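Local coordinates for putative transcriptional regulator (Bacillus cytotoxicus NVH 391-98, PDB 3K4H), which probably acts as a LacI-type transcriptional regulator, binding DNA and holding a glucose-containing glycan in its sensor region, at residues 54-65 / 83-93; 200-208 / 235-243. All coordinates share one frame; numbering follows the deposited sequence.

The two contacts lie on opposite sides of the chain's centre, their centres about 35 Å apart, and each lies in a different lobe of a two-lobed fold, beside that lobe's sheet. Interaction 1 joins two neighbouring helices on the lobe whose parallel sheet includes strands 10-14 and 72-75; it runs from a solvent-exposed ion pair at one end to an apolar seam against the sheet. Interaction 2 is smaller, burying 319 Å² against 661 Å², and sets a helix against a loop and the strand that follows it, with leucines at the loop and polar groups at the strand. Only interaction 2 reaches the sugar: Asp200, which caps its helix, also accepts a hydrogen bond from glucose.

Interaction 1. Residues 54-65 / 83-93; sequences EEEIFNGVVKMV and RIIQYLHEQNF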
loop_
_atom_site.group_PDB
_atom_site.type_symbol
_atom_site.label_atom_id
_atom_site.label_comp_id
_atom_site.label_asym_id
_atom_site.label_seq_id
_atom_site.Cartn_x
_atom_site.Cartn_y
_atom_site.Cartn_z
ATOM N N GLU A 54 -7.392 -28.632 9.117
ATOM C CA GLU A 54 -7.465 -27.362 9.755
ATOM C C GLU A 54 -7.345 -27.516 11.239
ATOM O O GLU A 54 -6.720 -26.740 11.894
ATOM C CB GLU A 54 -8.800 -26.761 9.440
ATOM C CG GLU A 54 -8.946 -25.365 9.862
ATOM C CD GLU A 54 -9.218 -25.239 11.306
ATOM O OE1 GLU A 54 -9.550 -24.149 11.762
ATOM O OE2 GLU A 54 -9.094 -26.240 11.993
ATOM N N GLU A 55 -7.976 -28.513 11.793
ATOM C CA GLU A 55 -7.844 -28.754 13.187
ATOM C C GLU A 55 -6.435 -29.126 13.487
ATOM O O GLU A 55 -5.845 -28.650 14.404
ATOM C CB GLU A 55 -8.733 -29.908 13.516
ATOM C CG GLU A 55 -8.975 -30.108 14.957
ATOM C CD GLU A 55 -9.407 -31.497 15.256
ATOM O OE1 GLU A 55 -9.058 -31.999 16.314
ATOM O OE2 GLU A 55 -10.089 -32.102 14.430
ATOM N N GLU A 56 -5.837 -29.937 12.661
ATOM C CA GLU A 56 -4.476 -30.317 12.888
ATOM C C GLU A 56 -3.504 -29.173 12.839
ATOM O O GLU A 56 -2.538 -29.184 13.514
ATOM C CB GLU A 56 -4.079 -31.409 11.932
ATOM C CG GLU A 56 -4.913 -32.604 12.081
ATOM C CD GLU A 56 -4.544 -33.662 11.132
ATOM O OE1 GLU A 56 -3.793 -33.381 10.234
ATOM O OE2 GLU A 56 -5.012 -34.780 11.251
ATOM N N ILE A 57 -3.725 -28.216 11.977
ATOM C CA ILE A 57 -2.847 -27.064 11.890
ATOM C C ILE A 57 -2.988 -26.180 13.131
ATOM O O ILE A 57 -2.002 -25.606 13.618
ATOM C CB ILE A 57 -3.121 -26.249 10.622
ATOM C CG1 ILE A 57 -2.677 -27.027 9.398
ATOM C CG2 ILE A 57 -2.348 -24.960 10.629
ATOM C CD1 ILE A 57 -2.985 -26.342 8.103
ATOM N N PHE A 58 -4.209 -26.078 13.656
ATOM C CA PHE A 58 -4.430 -25.325 14.885
ATOM C C PHE A 58 -3.603 -25.959 15.986
ATOM O O PHE A 58 -2.713 -25.306 16.543
ATOM C CB PHE A 58 -5.906 -25.302 15.266
ATOM C CG PHE A 58 -6.221 -24.360 16.398
ATOM C CD1 PHE A 58 -6.254 -22.984 16.191
ATOM C CD2 PHE A 58 -6.463 -24.847 17.677
ATOM C CE1 PHE A 58 -6.531 -22.113 17.240
ATOM C CE2 PHE A 58 -6.734 -23.984 18.734
ATOM C CZ PHE A 58 -6.768 -22.622 18.520
ATOM N N ASN A 59 -3.857 -27.236 16.268
ATOM C CA ASN A 59 -3.075 -27.950 17.258
ATOM C C ASN A 59 -1.582 -27.680 17.050
ATOM O O ASN A 59 -0.845 -27.395 18.020
ATOM C CB ASN A 59 -3.402 -29.442 17.273
ATOM C CG ASN A 59 -4.913 -29.715 17.305
ATOM O OD1 ASN A 59 -5.719 -28.779 17.280
ATOM N ND2 ASN A 59 -5.301 -31.000 17.359
ATOM N N GLY A 60 -1.152 -27.701 15.789
ATOM C CA GLY A 60 0.231 -27.466 15.485
ATOM C C GLY A 60 0.747 -26.173 16.117
ATOM O O GLY A 60 1.794 -26.174 16.797
ATOM N N VAL A 61 0.011 -25.083 15.887
ATOM C CA VAL A 61 0.422 -23.757 16.330
ATOM C C VAL A 61 0.369 -23.663 17.845
ATOM O O VAL A 61 1.230 -23.053 18.489
ATOM C CB VAL A 61 -0.463 -22.658 15.715
ATOM C CG1 VAL A 61 -0.416 -21.383 16.551
ATOM C CG2 VAL A 61 -0.068 -22.376 14.247
ATOM N N VAL A 62 -0.653 -24.287 18.406
ATOM C CA VAL A 62 -0.862 -24.316 19.844
ATOM C C VAL A 62 0.301 -25.004 20.566
ATOM O O VAL A 62 0.786 -24.492 21.559
ATOM C CB VAL A 62 -2.256 -24.931 20.147
ATOM C CG1 VAL A 62 -2.344 -25.474 21.523
ATOM C CG2 VAL A 62 -3.322 -23.870 19.935
ATOM N N LYS A 63 0.775 -26.136 20.045
ATOM C CA LYS A 63 1.917 -26.823 20.658
ATOM C C LYS A 63 3.191 -25.969 20.542
ATOM O O LYS A 63 3.999 -25.910 21.465
ATOM C CB LYS A 63 2.118 -28.231 20.069
ATOM C CG LYS A 63 0.839 -29.102 20.014
ATOM C CD LYS A 63 1.091 -30.639 20.049
ATOM C CE LYS A 63 2.453 -31.063 19.431
ATOM N NZ LYS A 63 3.004 -32.333 20.060
HETATM N N MSE A 64 3.344 -25.302 19.404
HETATM C CA MSE A 64 4.391 -24.319 19.197
HETATM C C MSE A 64 4.449 -23.313 20.329
HETATM O O MSE A 64 5.508 -23.090 20.917
HETATM C CB MSE A 64 4.169 -23.557 17.894
HETATM C CG MSE A 64 4.473 -24.327 16.635
HETATM SE SE MSE A 64 4.407 -23.195 15.039
HETATM C CE MSE A 64 5.622 -21.831 15.619
ATOM N N VAL A 65 3.312 -22.694 20.618
ATOM C CA VAL A 65 3.247 -21.655 21.635
ATOM C C VAL A 65 3.400 -22.291 23.006
ATOM O O VAL A 65 4.087 -21.749 23.869
ATOM C CB VAL A 65 1.920 -20.839 21.564
ATOM C CG1 VAL A 65 1.883 -19.761 22.643
ATOM C CG2 VAL A 65 1.754 -20.217 20.207
ATOM N N ARG A 83 -8.861 -18.648 13.145
ATOM C CA ARG A 83 -8.693 -18.977 14.541
ATOM C C ARG A 83 -7.226 -18.759 14.922
ATOM O O ARG A 83 -6.945 -18.247 16.013
ATOM C CB ARG A 83 -9.041 -20.443 14.845
ATOM C CG ARG A 83 -10.407 -20.923 14.484
ATOM C CD ARG A 83 -10.337 -22.407 14.200
ATOM N NE ARG A 83 -10.056 -23.144 15.426
ATOM C CZ ARG A 83 -9.736 -24.436 15.520
ATOM N NH1 ARG A 83 -9.631 -25.212 14.453
ATOM N NH2 ARG A 83 -9.516 -24.955 16.713
ATOM N N ILE A 84 -6.291 -19.162 14.049
ATOM C CA ILE A 84 -4.869 -19.092 14.408
ATOM C C ILE A 84 -4.531 -17.705 14.933
ATOM O O ILE A 84 -3.903 -17.573 15.989
ATOM C CB ILE A 84 -3.904 -19.446 13.250
ATOM C CG1 ILE A 84 -4.256 -20.778 12.569
ATOM C CG2 ILE A 84 -2.473 -19.510 13.753
ATOM C CD1 ILE A 84 -3.875 -21.962 13.329
ATOM N N ILE A 85 -4.964 -16.679 14.197
ATOM C CA ILE A 85 -4.761 -15.291 14.602
ATOM C C ILE A 85 -5.497 -14.949 15.892
ATOM O O ILE A 85 -4.903 -14.294 16.749
ATOM C CB ILE A 85 -5.176 -14.283 13.522
ATOM C CG1 ILE A 85 -4.316 -14.451 12.280
ATOM C CG2 ILE A 85 -5.032 -12.821 14.040
ATOM C CD1 ILE A 85 -4.663 -13.439 11.181
ATOM N N GLN A 86 -6.764 -15.365 16.039
ATOM C CA GLN A 86 -7.494 -15.126 17.297
ATOM C C GLN A 86 -6.675 -15.679 18.446
ATOM O O GLN A 86 -6.572 -15.050 19.494
ATOM C CB GLN A 86 -8.920 -15.733 17.327
ATOM C CG GLN A 86 -10.114 -14.751 17.141
ATOM C CD GLN A 86 -10.081 -13.471 18.040
ATOM O OE1 GLN A 86 -9.919 -12.345 17.531
ATOM N NE2 GLN A 86 -10.250 -13.645 19.363
ATOM N N TYR A 87 -6.064 -16.837 18.230
ATOM C CA TYR A 87 -5.321 -17.491 19.271
ATOM C C TYR A 87 -4.095 -16.696 19.635
ATOM O O TYR A 87 -3.874 -16.397 20.817
ATOM C CB TYR A 87 -4.922 -18.913 18.877
ATOM C CG TYR A 87 -4.034 -19.571 19.914
ATOM C CD1 TYR A 87 -2.650 -19.617 19.742
ATOM C CD2 TYR A 87 -4.575 -20.107 21.093
ATOM C CE1 TYR A 87 -1.826 -20.200 20.716
ATOM C CE2 TYR A 87 -3.763 -20.692 22.064
ATOM C CZ TYR A 87 -2.390 -20.739 21.871
ATOM O OH TYR A 87 -1.566 -21.310 22.819
ATOM N N LEU A 88 -3.295 -16.365 18.628
ATOM C CA LEU A 88 -2.027 -15.705 18.860
ATOM C C LEU A 88 -2.260 -14.325 19.434
ATOM O O LEU A 88 -1.509 -13.883 20.302
ATOM C CB LEU A 88 -1.195 -15.623 17.577
ATOM C CG LEU A 88 -0.726 -16.912 16.891
ATOM C CD1 LEU A 88 0.079 -16.558 15.671
ATOM C CD2 LEU A 88 0.099 -17.790 17.828
ATOM N N HIS A 89 -3.306 -13.650 18.964
ATOM C CA HIS A 89 -3.624 -12.318 19.477
ATOM C C HIS A 89 -3.991 -12.349 20.953
ATOM O O HIS A 89 -3.487 -11.550 21.733
ATOM C CB HIS A 89 -4.726 -11.636 18.672
ATOM C CG HIS A 89 -5.179 -10.340 19.269
ATOM N ND1 HIS A 89 -4.407 -9.196 19.239
ATOM C CD2 HIS A 89 -6.321 -10.009 19.925
ATOM C CE1 HIS A 89 -5.055 -8.216 19.849
ATOM N NE2 HIS A 89 -6.222 -8.681 20.268
ATOM N N GLU A 90 -4.853 -13.288 21.328
ATOM C CA GLU A 90 -5.200 -13.525 22.735
ATOM C C GLU A 90 -4.049 -13.979 23.667
ATOM O O GLU A 90 -4.035 -13.632 24.835
ATOM C CB GLU A 90 -6.342 -14.531 22.811
ATOM C CG GLU A 90 -7.677 -13.975 22.367
ATOM C CD GLU A 90 -8.177 -12.888 23.284
ATOM O OE1 GLU A 90 -8.493 -11.786 22.775
ATOM O OE2 GLU A 90 -8.236 -13.132 24.513
ATOM N N GLN A 91 -3.104 -14.773 23.168
ATOM C CA GLN A 91 -2.023 -15.248 24.021
ATOM C C GLN A 91 -0.902 -14.220 24.026
ATOM O O GLN A 91 0.152 -14.423 24.643
ATOM C CB GLN A 91 -1.525 -16.641 23.604
ATOM C CG GLN A 91 -2.537 -17.815 23.727
ATOM C CD GLN A 91 -3.379 -17.821 25.019
ATOM O OE1 GLN A 91 -3.086 -18.540 25.983
ATOM N NE2 GLN A 91 -4.440 -17.029 25.026
ATOM N N ASN A 92 -1.157 -13.102 23.356
ATOM C CA ASN A 92 -0.155 -12.070 23.145
ATOM C C ASN A 92 1.170 -12.605 22.577
ATOM O O ASN A 92 2.235 -12.168 22.986
ATOM C CB ASN A 92 0.099 -11.327 24.453
ATOM C CG ASN A 92 0.223 -9.837 24.256
ATOM O OD1 ASN A 92 -0.604 -9.084 24.757
ATOM N ND2 ASN A 92 1.241 -9.400 23.520
ATOM N N PHE A 93 1.101 -13.543 21.632
ATOM C CA PHE A 93 2.297 -14.155 21.047
ATOM C C PHE A 93 2.778 -13.348 19.853
ATOM O O PHE A 93 1.943 -12.917 19.052
ATOM C CB PHE A 93 2.007 -15.595 20.616
ATOM C CG PHE A 93 3.239 -16.386 20.343
ATOM C CD1 PHE A 93 3.729 -16.506 19.040
ATOM C CD2 PHE A 93 3.941 -16.976 21.390
ATOM C CE1 PHE A 93 4.901 -17.216 18.783
ATOM C CE2 PHE A 93 5.103 -17.680 21.160
ATOM C CZ PHE A 93 5.593 -17.808 19.852
#
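Arg83 NH1 is gripped by both carboxylate oxygens of Glu54, with OE2 at 2.7 Å and OE1 at 2.9 Å. The bond to OE1 is fairly straight (163°) and uses that oxygen's syn lone pair, and the carboxylate lies at the edge of the guanidinium, the two planes being nearly coplanar. This salt bridge ties together the first turns of two neighbouring helices of a Rossmann-like parallel alpha/beta lobe of the periplasmic-binding-protein type, which run side by side at 18°. The same guanidinium lies flat on the Phe58 ring in a cation-pi stack, Arg83 CZ standing 3.9 Å from the ring centroid. One flat group thus meets a charge at its edge and an aromatic ring over a face, which restricts its rotation.

Farther along, Tyr87 enters as a knob among Phe58, Val61, Val62 and Val65. Its CG stands anti to the backbone N (chi1 175°), directing the ring across to helix 54-66, where Val62 CG2 sits over the centre of one face in a CH-pi contact, 3.8 Å from the ring centroid. Gln91 CG covers the opposite face from within its own segment, while Val65 meets the edge. On the sheet side, Ile84 CG2 packs against both methyls of Val61, and Leu88 CD2 bridges Val61 and Val65. Val61 also touches Val14 of strand 10-14, and Leu88 touches Ile73 of strand 72-75. Beyond a Schellman motif at Asn92 the chain turns back to bring in Phe93, whose ring carries Val65 CG2 over its centre, 4.1 Å from the centroid.

Interaction 2. Residues 200-208 / 235-243; sequences DDLIGLGVL and IASPPLSTV. With GLC (alpha-D-glucopyranose), chain C.
Leu240, Leu208 and Asp201 carry most of this contact between helix 201-213 and the segment leading into strand 241-244. Leu240 points its CB toward the helix and lays CD1 beside the CA of Gly204, and 4.2 Å from Leu205 CD2. One turn on, the forked end of Leu208 spans the loop: CD1 rests 4.1 Å from Ala236 CB, and CD2 meets the ring of Pro238, which follows a cis peptide, at its CD, also at 4.1 Å. Leu205 CD2 packs on Ala236 CB as well, so that alanine is shared by two leucines.

The setting is the Rossmann-like alpha/beta lobe of a periplasmic-binding-protein fold, in which helix 201-213 makes the crossover from strand 195-198 to strand 223-227. Ile224 of the latter touches both Leu208 and Leu240, closing the apolar patch from the sheet side.

Toward the start of the helix the chemistry turns polar. Asp201, with CG anti to the carbonyl carbon (chi1 -81°), swings its carboxylate across to Thr242, whose hydroxyl donates to OD1, although the exact place of that oxygen is uncertain. OD2 accepts from the backbone N of Ala230. Asp200, the N-cap, divides its oxygens: OD2 takes Leu202 N at 2.6 Å, met nearly along the C-O direction, and the helix N-terminus probably steadies the carboxylate's negative charge. OD1 accepts from Asn25 ND2 and, at 2.7 Å, from the glucose O1, a sugar also bound by Asn228 and Arg149.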
loop_
_atom_site.group_PDB
_atom_site.type_symbol
_atom_site.label_atom_id
_atom_site.label_comp_id
_atom_site.label_asym_id
_atom_site.label_seq_id
_atom_site.Cartn_x
_atom_site.Cartn_y
_atom_site.Cartn_z
ATOM N N ASP A 200 -3.141 -16.955 -9.724
ATOM C CA ASP A 200 -2.003 -17.830 -9.465
ATOM C C ASP A 200 -1.526 -18.573 -10.731
ATOM O O ASP A 200 -2.332 -19.173 -11.440
ATOM C CB ASP A 200 -2.402 -18.847 -8.391
ATOM C CG ASP A 200 -1.259 -19.743 -7.968
ATOM O OD1 ASP A 200 -0.861 -19.611 -6.803
ATOM O OD2 ASP A 200 -0.757 -20.570 -8.772
ATOM N N ASP A 201 -0.217 -18.574 -10.980
ATOM C CA ASP A 201 0.384 -19.273 -12.123
ATOM C C ASP A 201 -0.058 -20.721 -12.301
ATOM O O ASP A 201 -0.183 -21.187 -13.429
ATOM C CB ASP A 201 1.910 -19.186 -12.068
ATOM C CG ASP A 201 2.436 -17.851 -12.593
ATOM O OD1 ASP A 201 1.612 -17.002 -12.964
ATOM O OD2 ASP A 201 3.661 -17.627 -12.658
ATOM N N LEU A 202 -0.295 -21.445 -11.210
ATOM C CA LEU A 202 -0.777 -22.824 -11.342
ATOM C C LEU A 202 -2.049 -22.859 -12.154
ATOM O O LEU A 202 -2.205 -23.717 -13.022
ATOM C CB LEU A 202 -1.007 -23.499 -9.995
ATOM C CG LEU A 202 0.287 -24.070 -9.414
ATOM C CD1 LEU A 202 0.012 -24.863 -8.128
ATOM C CD2 LEU A 202 1.093 -24.887 -10.466
ATOM N N ILE A 203 -2.942 -21.916 -11.860
ATOM C CA ILE A 203 -4.226 -21.799 -12.516
ATOM C C ILE A 203 -4.011 -21.300 -13.945
ATOM O O ILE A 203 -4.705 -21.714 -14.856
ATOM C CB ILE A 203 -5.135 -20.815 -11.759
ATOM C CG1 ILE A 203 -5.170 -21.174 -10.265
ATOM C CG2 ILE A 203 -6.538 -20.810 -12.356
ATOM C CD1 ILE A 203 -5.936 -20.198 -9.381
ATOM N N GLY A 204 -3.041 -20.407 -14.125
ATOM C CA GLY A 204 -2.684 -19.891 -15.437
ATOM C C GLY A 204 -2.234 -21.031 -16.314
ATOM O O GLY A 204 -2.657 -21.159 -17.466
ATOM N N LEU A 205 -1.397 -21.892 -15.759
ATOM C CA LEU A 205 -0.780 -22.923 -16.574
ATOM C C LEU A 205 -1.846 -23.904 -16.993
ATOM O O LEU A 205 -1.826 -24.397 -18.123
ATOM C CB LEU A 205 0.405 -23.593 -15.856
ATOM C CG LEU A 205 1.611 -22.632 -15.836
ATOM C CD1 LEU A 205 2.658 -23.051 -14.843
ATOM C CD2 LEU A 205 2.227 -22.421 -17.241
ATOM N N GLY A 206 -2.795 -24.149 -16.087
ATOM C CA GLY A 206 -3.875 -25.059 -16.344
ATOM C C GLY A 206 -4.849 -24.471 -17.333
ATOM O O GLY A 206 -5.408 -25.187 -18.152
ATOM N N VAL A 207 -5.070 -23.170 -17.248
ATOM C CA VAL A 207 -5.999 -22.502 -18.125
ATOM C C VAL A 207 -5.458 -22.731 -19.534
ATOM O O VAL A 207 -6.165 -23.274 -20.391
ATOM C CB VAL A 207 -6.174 -20.991 -17.728
ATOM C CG1 VAL A 207 -6.716 -20.143 -18.866
ATOM C CG2 VAL A 207 -7.118 -20.853 -16.518
ATOM N N LEU A 208 -4.181 -22.389 -19.740
ATOM C CA LEU A 208 -3.473 -22.623 -20.996
ATOM C C LEU A 208 -3.625 -24.018 -21.575
ATOM O O LEU A 208 -3.919 -24.169 -22.740
ATOM C CB LEU A 208 -1.997 -22.398 -20.799
ATOM C CG LEU A 208 -1.334 -21.182 -21.373
ATOM C CD1 LEU A 208 0.127 -21.364 -21.085
ATOM C CD2 LEU A 208 -1.569 -21.154 -22.902
ATOM N N ILE A 235 8.491 -20.678 -19.234
ATOM C CA ILE A 235 8.790 -21.745 -20.171
ATOM C C ILE A 235 7.519 -22.390 -20.746
ATOM O O ILE A 235 7.596 -23.327 -21.558
ATOM C CB ILE A 235 9.721 -22.762 -19.455
ATOM C CG1 ILE A 235 10.957 -23.053 -20.300
ATOM C CG2 ILE A 235 8.973 -23.947 -18.813
ATOM C CD1 ILE A 235 12.095 -22.067 -20.010
ATOM N N ALA A 236 6.393 -21.851 -20.359
ATOM C CA ALA A 236 5.136 -22.326 -20.807
ATOM C C ALA A 236 5.088 -21.952 -22.221
ATOM O O ALA A 236 5.744 -21.046 -22.629
ATOM C CB ALA A 236 4.084 -21.637 -20.104
ATOM N N SER A 237 4.313 -22.654 -23.008
ATOM C CA SER A 237 4.215 -22.230 -24.354
ATOM C C SER A 237 2.831 -21.766 -24.588
ATOM O O SER A 237 1.918 -22.542 -24.519
ATOM C CB SER A 237 4.471 -23.413 -25.243
ATOM O OG SER A 237 3.310 -24.176 -25.335
ATOM N N PRO A 238 2.680 -20.531 -25.013
ATOM C CA PRO A 238 3.708 -19.519 -25.035
ATOM C C PRO A 238 3.936 -19.042 -23.672
ATOM O O PRO A 238 3.096 -19.206 -22.873
ATOM C CB PRO A 238 3.053 -18.423 -25.802
ATOM C CG PRO A 238 1.742 -18.561 -25.545
ATOM C CD PRO A 238 1.414 -19.955 -25.426
ATOM N N PRO A 239 5.047 -18.433 -23.395
ATOM C CA PRO A 239 5.302 -17.968 -22.052
ATOM C C PRO A 239 4.250 -17.026 -21.540
ATOM O O PRO A 239 3.813 -16.163 -22.218
ATOM C CB PRO A 239 6.596 -17.221 -22.226
ATOM C CG PRO A 239 7.233 -17.887 -23.285
ATOM C CD PRO A 239 6.211 -18.234 -24.244
ATOM N N LEU A 240 3.871 -17.213 -20.292
ATOM C CA LEU A 240 2.804 -16.474 -19.640
ATOM C C LEU A 240 3.067 -15.106 -19.132
ATOM O O LEU A 240 3.964 -14.915 -18.393
ATOM C CB LEU A 240 2.475 -17.219 -18.396
ATOM C CG LEU A 240 1.201 -17.941 -18.133
ATOM C CD1 LEU A 240 1.300 -18.311 -16.738
ATOM C CD2 LEU A 240 0.108 -17.046 -18.287
ATOM N N SER A 241 2.223 -14.156 -19.463
ATOM C CA SER A 241 2.294 -12.870 -18.846
ATOM C C SER A 241 1.883 -13.055 -17.441
ATOM O O SER A 241 0.936 -13.703 -17.169
ATOM C CB SER A 241 1.328 -11.971 -19.519
ATOM O OG SER A 241 1.596 -11.980 -20.864
ATOM N N THR A 242 2.583 -12.447 -16.528
ATOM C CA THR A 242 2.355 -12.763 -15.160
ATOM C C THR A 242 2.778 -11.620 -14.325
ATOM O O THR A 242 3.563 -10.861 -14.741
ATOM C CB THR A 242 3.187 -13.931 -14.866
ATOM O OG1 THR A 242 2.685 -14.606 -13.741
ATOM C CG2 THR A 242 4.481 -13.492 -14.585
ATOM N N VAL A 243 2.324 -11.502 -13.114
ATOM C CA VAL A 243 2.805 -10.385 -12.369
ATOM C C VAL A 243 3.803 -10.878 -11.391
ATOM O O VAL A 243 3.489 -11.713 -10.619
ATOM C CB VAL A 243 1.717 -9.817 -11.527
ATOM C CG1 VAL A 243 2.230 -8.786 -10.661
ATOM C CG2 VAL A 243 0.645 -9.291 -12.337
HETATM C C1 GLC C . -0.517 -18.590 -3.992
HETATM C C2 GLC C . -0.435 -18.874 -2.501
HETATM C C3 GLC C . -0.945 -17.681 -1.725
HETATM C C4 GLC C . -0.031 -16.525 -2.093
HETATM C C5 GLC C . -0.254 -16.171 -3.565
HETATM C C6 GLC C . 0.721 -15.061 -4.000
HETATM O O1 GLC C . -1.854 -18.709 -4.404
HETATM O O2 GLC C . -1.232 -19.992 -2.195
HETATM O O3 GLC C . -0.946 -17.972 -0.341
HETATM O O4 GLC C . -0.272 -15.388 -1.293
HETATM O O5 GLC C . -0.057 -17.306 -4.388
HETATM O O6 GLC C . 0.201 -14.259 -5.037
#